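Local coordinates for subtilisin-like serine protease (Fervidobacterium pennivorans, PDB 1R6V), which degrades keratin into peptides as a subtilisin-like serine protease, allowing its bacterium to grow on native feathers, at residues 70-73 with 74-78; 232-235 with 236-239; 179-182 with 183-186. The protein carries 1 engineered substitution. All coordinates share one frame; numbering follows the deposited sequence.

Contact 1 of 3, residues 70-73 with 74-78; sequences NGMT and VKQAY
Thr-73 and Gln-76 grip each other by exchanging side-chain and backbone bonds. The hydroxyl OG1 of Thr-73 accepts from the backbone N of Gln-76 at 3.0 Å, with the hydrogen well aimed at 161°. In return the amide oxygen OE1 of Gln-76 reaches back to the backbone N of Thr-73, 2.9 Å away and almost as straight, though this donor lies 25° off the plane of the amide. These reciprocal bonds make a capping box, with Thr-73 as N-cap of the helix 74-81 in the propeptide. Thr-73 keeps OG1 between its backbone N and carbonyl carbon (chi1 66°), which turns the oxygen to the first turn of the helix, while CG2 passes within 3.9 Å of Gln-76 OE1. An alanine here would lack the hydroxyl and would probably leave the backbone N of Gln-76 without its capping acceptor, loosening one half of the box. Met-72 lies across the Gln-76 side chain at a slant: its CG is 3.5 Å from Gln-76 CB, and its SD sits 4.1 Å from the N of Ala-77. That same N donates to Thr-73 O at 2.9 Å, the first regular helical bond. Further out, Glu-31 OE2 accepts from the N of Val-74, another amide of the opening turn, and Tyr-78 hydrogen-bonds through OH to Gly-22 O and meets the ring of Phe-21.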
ATOM      1  N   ASN A  70     -23.622  -6.136   4.838  1.00 29.83           N
ATOM      2  CA  ASN A  70     -24.977  -6.694   4.802  1.00 31.74           C
ATOM      3  C   ASN A  70     -25.998  -5.893   3.979  1.00 32.61           C
ATOM      4  O   ASN A  70     -26.776  -5.119   4.538  1.00 33.65           O
ATOM      5  CB  ASN A  70     -25.540  -6.844   6.223  1.00 34.11           C
ATOM      6  CG  ASN A  70     -24.572  -7.515   7.184  1.00 35.01           C
ATOM      7  OD1 ASN A  70     -23.743  -8.348   6.794  1.00 36.61           O
ATOM      8  ND2 ASN A  70     -24.685  -7.157   8.463  1.00 34.94           N
ATOM      9  N   GLY A  71     -26.002  -6.086   2.663  1.00 32.74           N
ATOM     10  CA  GLY A  71     -26.960  -5.407   1.806  1.00 33.86           C
ATOM     11  C   GLY A  71     -26.779  -3.909   1.638  1.00 34.41           C
ATOM     12  O   GLY A  71     -27.742  -3.143   1.715  1.00 35.83           O
ATOM     13  N   MET A  72     -25.541  -3.490   1.405  1.00 31.80           N
ATOM     14  CA  MET A  72     -25.218  -2.078   1.221  1.00 29.54           C
ATOM     15  C   MET A  72     -23.885  -2.069   0.481  1.00 26.97           C
ATOM     16  O   MET A  72     -23.087  -2.997   0.634  1.00 25.52           O
ATOM     17  CB  MET A  72     -25.082  -1.403   2.590  1.00 31.61           C
ATOM     18  CG  MET A  72     -25.221   0.111   2.599  1.00 34.62           C
ATOM     19  SD  MET A  72     -25.061   0.869   4.275  1.00 34.55           S
ATOM     20  CE  MET A  72     -26.634   0.468   5.011  1.00 31.89           C
ATOM     21  N   THR A  73     -23.655  -1.050  -0.344  1.00 22.47           N
ATOM     22  CA  THR A  73     -22.400  -0.964  -1.087  1.00 20.82           C
ATOM     23  C   THR A  73     -21.421  -0.117  -0.289  1.00 18.76           C
ATOM     24  O   THR A  73     -21.804   0.577   0.649  1.00 16.52           O
ATOM     25  CB  THR A  73     -22.579  -0.282  -2.461  1.00 22.04           C
ATOM     26  OG1 THR A  73     -22.939   1.089  -2.262  1.00 21.69           O
ATOM     27  CG2 THR A  73     -23.676  -0.966  -3.272  1.00 21.95           C
ATOM     28  N   VAL A  74     -20.152  -0.165  -0.675  1.00 18.50           N
ATOM     29  CA  VAL A  74     -19.147   0.626   0.013  1.00 16.81           C
ATOM     30  C   VAL A  74     -19.533   2.097  -0.097  1.00 16.98           C
ATOM     31  O   VAL A  74     -19.470   2.837   0.885  1.00 16.17           O
ATOM     32  CB  VAL A  74     -17.754   0.409  -0.613  1.00 19.39           C
ATOM     33  CG1 VAL A  74     -16.743   1.358   0.021  1.00 17.57           C
ATOM     34  CG2 VAL A  74     -17.322  -1.052  -0.434  1.00 17.78           C
ATOM     35  N   LYS A  75     -19.949   2.518  -1.288  1.00 17.67           N
ATOM     36  CA  LYS A  75     -20.319   3.914  -1.501  1.00 19.66           C
ATOM     37  C   LYS A  75     -21.443   4.320  -0.555  1.00 18.33           C
ATOM     38  O   LYS A  75     -21.412   5.394   0.047  1.00 16.90           O
ATOM     39  CB  LYS A  75     -20.739   4.134  -2.959  1.00 20.71           C
ATOM     40  CG  LYS A  75     -20.836   5.598  -3.363  1.00 27.31           C
ATOM     41  CD  LYS A  75     -21.214   5.702  -4.835  1.00 31.21           C
ATOM     42  CE  LYS A  75     -21.525   7.129  -5.238  1.00 35.13           C
ATOM     43  NZ  LYS A  75     -20.348   8.021  -5.037  1.00 38.43           N
ATOM     44  N   GLN A  76     -22.435   3.452  -0.406  1.00 17.75           N
ATOM     45  CA  GLN A  76     -23.536   3.749   0.497  1.00 17.93           C
ATOM     46  C   GLN A  76     -23.048   3.806   1.948  1.00 17.14           C
ATOM     47  O   GLN A  76     -23.542   4.605   2.749  1.00 17.01           O
ATOM     48  CB  GLN A  76     -24.629   2.688   0.348  1.00 18.63           C
ATOM     49  CG  GLN A  76     -25.292   2.686  -1.016  1.00 22.03           C
ATOM     50  CD  GLN A  76     -26.333   1.594  -1.142  1.00 25.42           C
ATOM     51  OE1 GLN A  76     -26.138   0.483  -0.656  1.00 27.06           O
ATOM     52  NE2 GLN A  76     -27.441   1.903  -1.809  1.00 27.84           N
ATOM     53  N   ALA A  77     -22.082   2.954   2.297  1.00 16.01           N
ATOM     54  CA  ALA A  77     -21.540   2.970   3.658  1.00 15.72           C
ATOM     55  C   ALA A  77     -20.823   4.302   3.884  1.00 15.77           C
ATOM     56  O   ALA A  77     -20.905   4.899   4.961  1.00 15.51           O
ATOM     57  CB  ALA A  77     -20.556   1.789   3.869  1.00 14.09           C
ATOM     58  N   TYR A  78     -20.095   4.762   2.874  1.00 17.20           N
ATOM     59  CA  TYR A  78     -19.421   6.051   2.997  1.00 18.02           C
ATOM     60  C   TYR A  78     -20.481   7.142   3.257  1.00 18.70           C
ATOM     61  O   TYR A  78     -20.279   8.024   4.082  1.00 18.37           O
ATOM     62  CB  TYR A  78     -18.678   6.398   1.708  1.00 17.10           C
ATOM     63  CG  TYR A  78     -17.315   5.771   1.525  1.00 15.92           C
ATOM     64  CD1 TYR A  78     -16.927   4.635   2.245  1.00 15.16           C
ATOM     65  CD2 TYR A  78     -16.418   6.313   0.613  1.00 14.80           C
ATOM     66  CE1 TYR A  78     -15.653   4.058   2.053  1.00 15.15           C
ATOM     67  CE2 TYR A  78     -15.154   5.748   0.410  1.00 15.37           C
ATOM     68  CZ  TYR A  78     -14.774   4.625   1.132  1.00 12.42           C
ATOM     69  OH  TYR A  78     -13.501   4.088   0.939  1.00 12.20           O
TER

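Contact 2 of 3, residues 232-235 with 236-239; sequences FDDP and ALVG
Asp-234 supplies acceptors to three successive amides of the short helix that follows it. Its carboxylate oxygen OD1 takes the N-H of Ala-236 at 2.8 Å, and the donor comes from above the carboxylate plane, 43° out of it. CG stands opposite the backbone N (chi1 -172°), which carries OD1 forward over the start of the turn. The backbone O of Asp-234 is shared: Leu-237 N donates to it at 2.7 Å from well above the carbonyl plane, and Val-238 N at 3.0 Å nearly in line with the C=O bond. Asp-234 is thus the N-cap of helix 235-238, which follows strand 225-230 in the subtilisin-like catalytic domain. Pro-235, with no N-H to satisfy, occupies the first helical position. At the far end Gly-239 leaves helical geometry with positive phi, and its N makes a weak bond to Pro-235 O at 2.8 Å, the angle being only 125°. Upstream, Asp-233 OD1 accepts from the N of Asp-234 at 2.6 Å through its anti lone pair, while OD2 is engaged by Arg-181 in a salt bridge. Asp-233 CB also rests against Val-238 CG1, 4.0 Å away.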
ATOM      1  N   PHE A 232      -4.090 -16.543  -1.252  1.00 13.15           N
ATOM      2  CA  PHE A 232      -4.807 -16.876  -2.473  1.00 13.52           C
ATOM      3  C   PHE A 232      -5.293 -18.269  -2.143  1.00 13.50           C
ATOM      4  O   PHE A 232      -4.552 -19.244  -2.171  1.00 13.52           O
ATOM      5  CB  PHE A 232      -3.928 -16.837  -3.724  1.00 14.73           C
ATOM      6  CG  PHE A 232      -3.744 -15.451  -4.232  1.00 14.49           C
ATOM      7  CD1 PHE A 232      -2.692 -14.666  -3.765  1.00 15.24           C
ATOM      8  CD2 PHE A 232      -4.694 -14.876  -5.074  1.00 14.84           C
ATOM      9  CE1 PHE A 232      -2.594 -13.324  -4.121  1.00 13.16           C
ATOM     10  CE2 PHE A 232      -4.606 -13.528  -5.435  1.00 16.01           C
ATOM     11  CZ  PHE A 232      -3.551 -12.749  -4.955  1.00 16.18           C
ATOM     12  N   ASP A 233      -6.562 -18.311  -1.761  1.00 14.42           N
ATOM     13  CA  ASP A 233      -7.234 -19.523  -1.331  1.00 15.88           C
ATOM     14  C   ASP A 233      -8.062 -20.108  -2.481  1.00 18.06           C
ATOM     15  O   ASP A 233      -7.900 -19.706  -3.639  1.00 16.97           O
ATOM     16  CB  ASP A 233      -8.112 -19.139  -0.126  1.00 15.86           C
ATOM     17  CG  ASP A 233      -8.303 -20.276   0.864  1.00 18.11           C
ATOM     18  OD1 ASP A 233      -8.804 -21.339   0.449  1.00 17.67           O
ATOM     19  OD2 ASP A 233      -7.967 -20.108   2.058  1.00 17.87           O
ATOM     20  N   ASP A 234      -8.936 -21.062  -2.165  1.00 20.51           N
ATOM     21  CA  ASP A 234      -9.783 -21.690  -3.180  1.00 22.52           C
ATOM     22  C   ASP A 234     -10.909 -20.725  -3.556  1.00 23.00           C
ATOM     23  O   ASP A 234     -11.764 -20.414  -2.724  1.00 23.32           O
ATOM     24  CB  ASP A 234     -10.397 -22.981  -2.625  1.00 23.90           C
ATOM     25  CG  ASP A 234     -11.137 -23.777  -3.688  1.00 25.52           C
ATOM     26  OD1 ASP A 234     -11.582 -23.191  -4.696  1.00 26.35           O
ATOM     27  OD2 ASP A 234     -11.278 -25.000  -3.500  1.00 29.39           O
ATOM     28  N   PRO A 235     -10.931 -20.236  -4.808  1.00 24.36           N
ATOM     29  CA  PRO A 235     -11.993 -19.305  -5.207  1.00 26.22           C
ATOM     30  C   PRO A 235     -13.408 -19.844  -5.022  1.00 27.37           C
ATOM     31  O   PRO A 235     -14.365 -19.078  -4.990  1.00 28.04           O
ATOM     32  CB  PRO A 235     -11.671 -19.009  -6.671  1.00 27.03           C
ATOM     33  CG  PRO A 235     -10.934 -20.219  -7.115  1.00 29.34           C
ATOM     34  CD  PRO A 235     -10.039 -20.526  -5.942  1.00 26.41           C
ATOM     35  N   ALA A 236     -13.534 -21.159  -4.889  1.00 27.89           N
ATOM     36  CA  ALA A 236     -14.843 -21.767  -4.700  1.00 29.87           C
ATOM     37  C   ALA A 236     -15.289 -21.530  -3.263  1.00 30.43           C
ATOM     38  O   ALA A 236     -16.485 -21.547  -2.964  1.00 31.53           O
ATOM     39  CB  ALA A 236     -14.774 -23.267  -4.998  1.00 29.99           C
ATOM     40  N   LEU A 237     -14.324 -21.299  -2.377  1.00 30.30           N
ATOM     41  CA  LEU A 237     -14.614 -21.052  -0.972  1.00 30.68           C
ATOM     42  C   LEU A 237     -14.619 -19.581  -0.593  1.00 30.35           C
ATOM     43  O   LEU A 237     -15.394 -19.178   0.267  1.00 31.03           O
ATOM     44  CB  LEU A 237     -13.614 -21.785  -0.078  1.00 31.18           C
ATOM     45  CG  LEU A 237     -13.732 -23.303  -0.080  1.00 33.22           C
ATOM     46  CD1 LEU A 237     -12.592 -23.914   0.718  1.00 32.87           C
ATOM     47  CD2 LEU A 237     -15.088 -23.689   0.504  1.00 34.48           C
ATOM     48  N   VAL A 238     -13.758 -18.780  -1.222  1.00 28.65           N
ATOM     49  CA  VAL A 238     -13.693 -17.357  -0.902  1.00 27.60           C
ATOM     50  C   VAL A 238     -14.148 -16.439  -2.027  1.00 28.20           C
ATOM     51  O   VAL A 238     -14.144 -15.218  -1.873  1.00 29.05           O
ATOM     52  CB  VAL A 238     -12.270 -16.939  -0.486  1.00 26.33           C
ATOM     53  CG1 VAL A 238     -11.822 -17.764   0.719  1.00 25.30           C
ATOM     54  CG2 VAL A 238     -11.315 -17.125  -1.655  1.00 25.06           C
ATOM     55  N   GLY A 239     -14.531 -17.025  -3.155  1.00 28.47           N
ATOM     56  CA  GLY A 239     -15.000 -16.233  -4.281  1.00 27.32           C
ATOM     57  C   GLY A 239     -13.928 -15.511  -5.073  1.00 27.00           C
ATOM     58  O   GLY A 239     -12.727 -15.658  -4.816  1.00 26.22           O
TER

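Contact 3 of 3, residues 179-182 with 183-186; sequences GYRP and AFDE
Arg-181 runs out straight from CG to NE, with Phe-184 and Glu-186 extending alongside it in the same direction. Phe-184 brings CD1 over one face of the guanidinium, 3.6 Å from NE, but the two planes are inclined by 65°, so this is no parallel stack. Glu-186 has its carboxylate turned 71° from the guanidinium; OE1 accepts from Arg-181 NH1 at 3.2 Å on its syn side, though NH1 stands well out of the carboxylate plane, a somewhat bent salt bridge. The extended form of Glu-186, with CG opposite its backbone N (chi1 -178°), keeps it level with the arginine. The backbone that carries these chains makes a G1 beta bulge: Asp-185 and Glu-186 both face Arg-181 in the hairpin joining strands 179-181 and 186-188. Arg-181 N donates to Glu-186 O at 2.8 Å, and Arg-181 O collects the N-H groups of Glu-186 and Phe-184 from opposite faces of its carbonyl plane. Tyr-180 OH donates to Asp-185 OD1 at 2.6 Å; this oxygen lies at the tyrosine ring's edge, near its plane, with the carboxylate nearly perpendicular to the ring. Tyr-180 also stacks on Trp-255, and Arg-181 makes a cation-pi contact with Tyr-196. Since NE of Arg-181 is bound to Asp-233 as well, its positive charge is probably shared between two carboxylates, with Glu-186 supplying the longer arm, from a partly exposed position.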
ATOM      1  N   GLY A 179       1.649 -23.173   9.762  1.00 18.65           N
ATOM      2  CA  GLY A 179       1.307 -21.958   9.048  1.00 17.00           C
ATOM      3  C   GLY A 179      -0.075 -21.442   9.391  1.00 17.87           C
ATOM      4  O   GLY A 179      -0.688 -21.877  10.367  1.00 15.68           O
ATOM      5  N   TYR A 180      -0.576 -20.534   8.558  1.00 17.15           N
ATOM      6  CA  TYR A 180      -1.869 -19.903   8.802  1.00 15.23           C
ATOM      7  C   TYR A 180      -2.677 -19.642   7.523  1.00 16.73           C
ATOM      8  O   TYR A 180      -2.139 -19.230   6.490  1.00 14.68           O
ATOM      9  CB  TYR A 180      -1.606 -18.596   9.562  1.00 16.55           C
ATOM     10  CG  TYR A 180      -2.815 -17.873  10.119  1.00 18.06           C
ATOM     11  CD1 TYR A 180      -3.680 -18.497  11.017  1.00 17.60           C
ATOM     12  CD2 TYR A 180      -3.056 -16.543   9.787  1.00 18.76           C
ATOM     13  CE1 TYR A 180      -4.761 -17.804  11.569  1.00 19.41           C
ATOM     14  CE2 TYR A 180      -4.120 -15.844  10.329  1.00 18.76           C
ATOM     15  CZ  TYR A 180      -4.973 -16.476  11.218  1.00 19.94           C
ATOM     16  OH  TYR A 180      -6.036 -15.773  11.751  1.00 20.33           O
ATOM     17  N   ARG A 181      -3.978 -19.900   7.617  1.00 14.96           N
ATOM     18  CA  ARG A 181      -4.948 -19.693   6.545  1.00 14.67           C
ATOM     19  C   ARG A 181      -5.891 -18.643   7.138  1.00 15.35           C
ATOM     20  O   ARG A 181      -6.936 -18.976   7.723  1.00 16.13           O
ATOM     21  CB  ARG A 181      -5.697 -21.002   6.285  1.00 14.88           C
ATOM     22  CG  ARG A 181      -6.613 -21.013   5.086  1.00 15.55           C
ATOM     23  CD  ARG A 181      -7.372 -22.334   5.038  1.00 17.47           C
ATOM     24  NE  ARG A 181      -8.148 -22.445   3.808  1.00 18.83           N
ATOM     25  CZ  ARG A 181      -8.963 -23.454   3.526  1.00 18.69           C
ATOM     26  NH1 ARG A 181      -9.117 -24.445   4.394  1.00 19.90           N
ATOM     27  NH2 ARG A 181      -9.609 -23.473   2.368  1.00 20.28           N
ATOM     28  N   PRO A 182      -5.544 -17.357   6.994  1.00 15.39           N
ATOM     29  CA  PRO A 182      -6.359 -16.271   7.545  1.00 14.87           C
ATOM     30  C   PRO A 182      -7.831 -16.190   7.179  1.00 16.34           C
ATOM     31  O   PRO A 182      -8.632 -15.760   7.999  1.00 16.45           O
ATOM     32  CB  PRO A 182      -5.577 -15.005   7.166  1.00 15.64           C
ATOM     33  CG  PRO A 182      -4.846 -15.406   5.914  1.00 15.27           C
ATOM     34  CD  PRO A 182      -4.413 -16.833   6.193  1.00 14.43           C
ATOM     35  N   ALA A 183      -8.204 -16.619   5.977  1.00 15.67           N
ATOM     36  CA  ALA A 183      -9.596 -16.537   5.557  1.00 19.37           C
ATOM     37  C   ALA A 183     -10.527 -17.235   6.539  1.00 20.21           C
ATOM     38  O   ALA A 183     -11.682 -16.840   6.692  1.00 20.97           O
ATOM     39  CB  ALA A 183      -9.760 -17.144   4.167  1.00 19.55           C
ATOM     40  N   PHE A 184     -10.020 -18.263   7.205  1.00 20.10           N
ATOM     41  CA  PHE A 184     -10.838 -19.020   8.144  1.00 22.36           C
ATOM     42  C   PHE A 184     -10.213 -19.117   9.521  1.00 22.55           C
ATOM     43  O   PHE A 184     -10.619 -19.952  10.337  1.00 23.39           O
ATOM     44  CB  PHE A 184     -11.090 -20.416   7.589  1.00 23.87           C
ATOM     45  CG  PHE A 184     -11.701 -20.414   6.222  1.00 25.38           C
ATOM     46  CD1 PHE A 184     -10.900 -20.494   5.084  1.00 26.64           C
ATOM     47  CD2 PHE A 184     -13.074 -20.297   6.068  1.00 25.81           C
ATOM     48  CE1 PHE A 184     -11.461 -20.454   3.812  1.00 26.19           C
ATOM     49  CE2 PHE A 184     -13.647 -20.256   4.799  1.00 27.24           C
ATOM     50  CZ  PHE A 184     -12.837 -20.333   3.666  1.00 27.61           C
ATOM     51  N   ASP A 185      -9.231 -18.253   9.775  1.00 21.38           N
ATOM     52  CA  ASP A 185      -8.511 -18.216  11.043  1.00 23.24           C
ATOM     53  C   ASP A 185      -8.131 -19.644  11.423  1.00 24.60           C
ATOM     54  O   ASP A 185      -8.265 -20.074  12.574  1.00 24.27           O
ATOM     55  CB  ASP A 185      -9.383 -17.563  12.122  1.00 24.89           C
ATOM     56  CG  ASP A 185      -8.668 -17.419  13.441  1.00 25.72           C
ATOM     57  OD1 ASP A 185      -7.454 -17.136  13.438  1.00 27.48           O
ATOM     58  OD2 ASP A 185      -9.332 -17.574  14.493  1.00 27.33           O
ATOM     59  N   GLU A 186      -7.642 -20.366  10.419  1.00 23.07           N
ATOM     60  CA  GLU A 186      -7.250 -21.757  10.548  1.00 24.56           C
ATOM     61  C   GLU A 186      -5.739 -21.960  10.575  1.00 25.19           C
ATOM     62  O   GLU A 186      -5.019 -21.537   9.663  1.00 23.74           O
ATOM     63  CB  GLU A 186      -7.849 -22.541   9.380  1.00 26.94           C
ATOM     64  CG  GLU A 186      -7.579 -24.026   9.379  1.00 31.85           C
ATOM     65  CD  GLU A 186      -8.066 -24.686   8.089  1.00 34.22           C
ATOM     66  OE1 GLU A 186      -9.110 -24.250   7.564  1.00 33.02           O
ATOM     67  OE2 GLU A 186      -7.414 -25.642   7.608  1.00 38.08           O
TER

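Overall arrangement
Contact 1 stands apart, in the propeptide, with its nearest atoms about 15 Å from either of the others; contacts 2 and 3 adjoin in the catalytic domain, where Asp-233 OD2 pairs with Arg-181 NE at 2.9 Å and Leu-237 and Val-238 of the short helix pack on Arg-181 and Phe-184. Contacts 1 and 2 both start a helix, but a threonine in a reciprocal box does it in the first and an aspartate in the second. Contact 3 instead turns a hairpin and adds a salt bridge. Contact 2 is a surface contact, whereas contacts 1 and 3 are partly buried, contact 3 with its arginine and tyrosine buried.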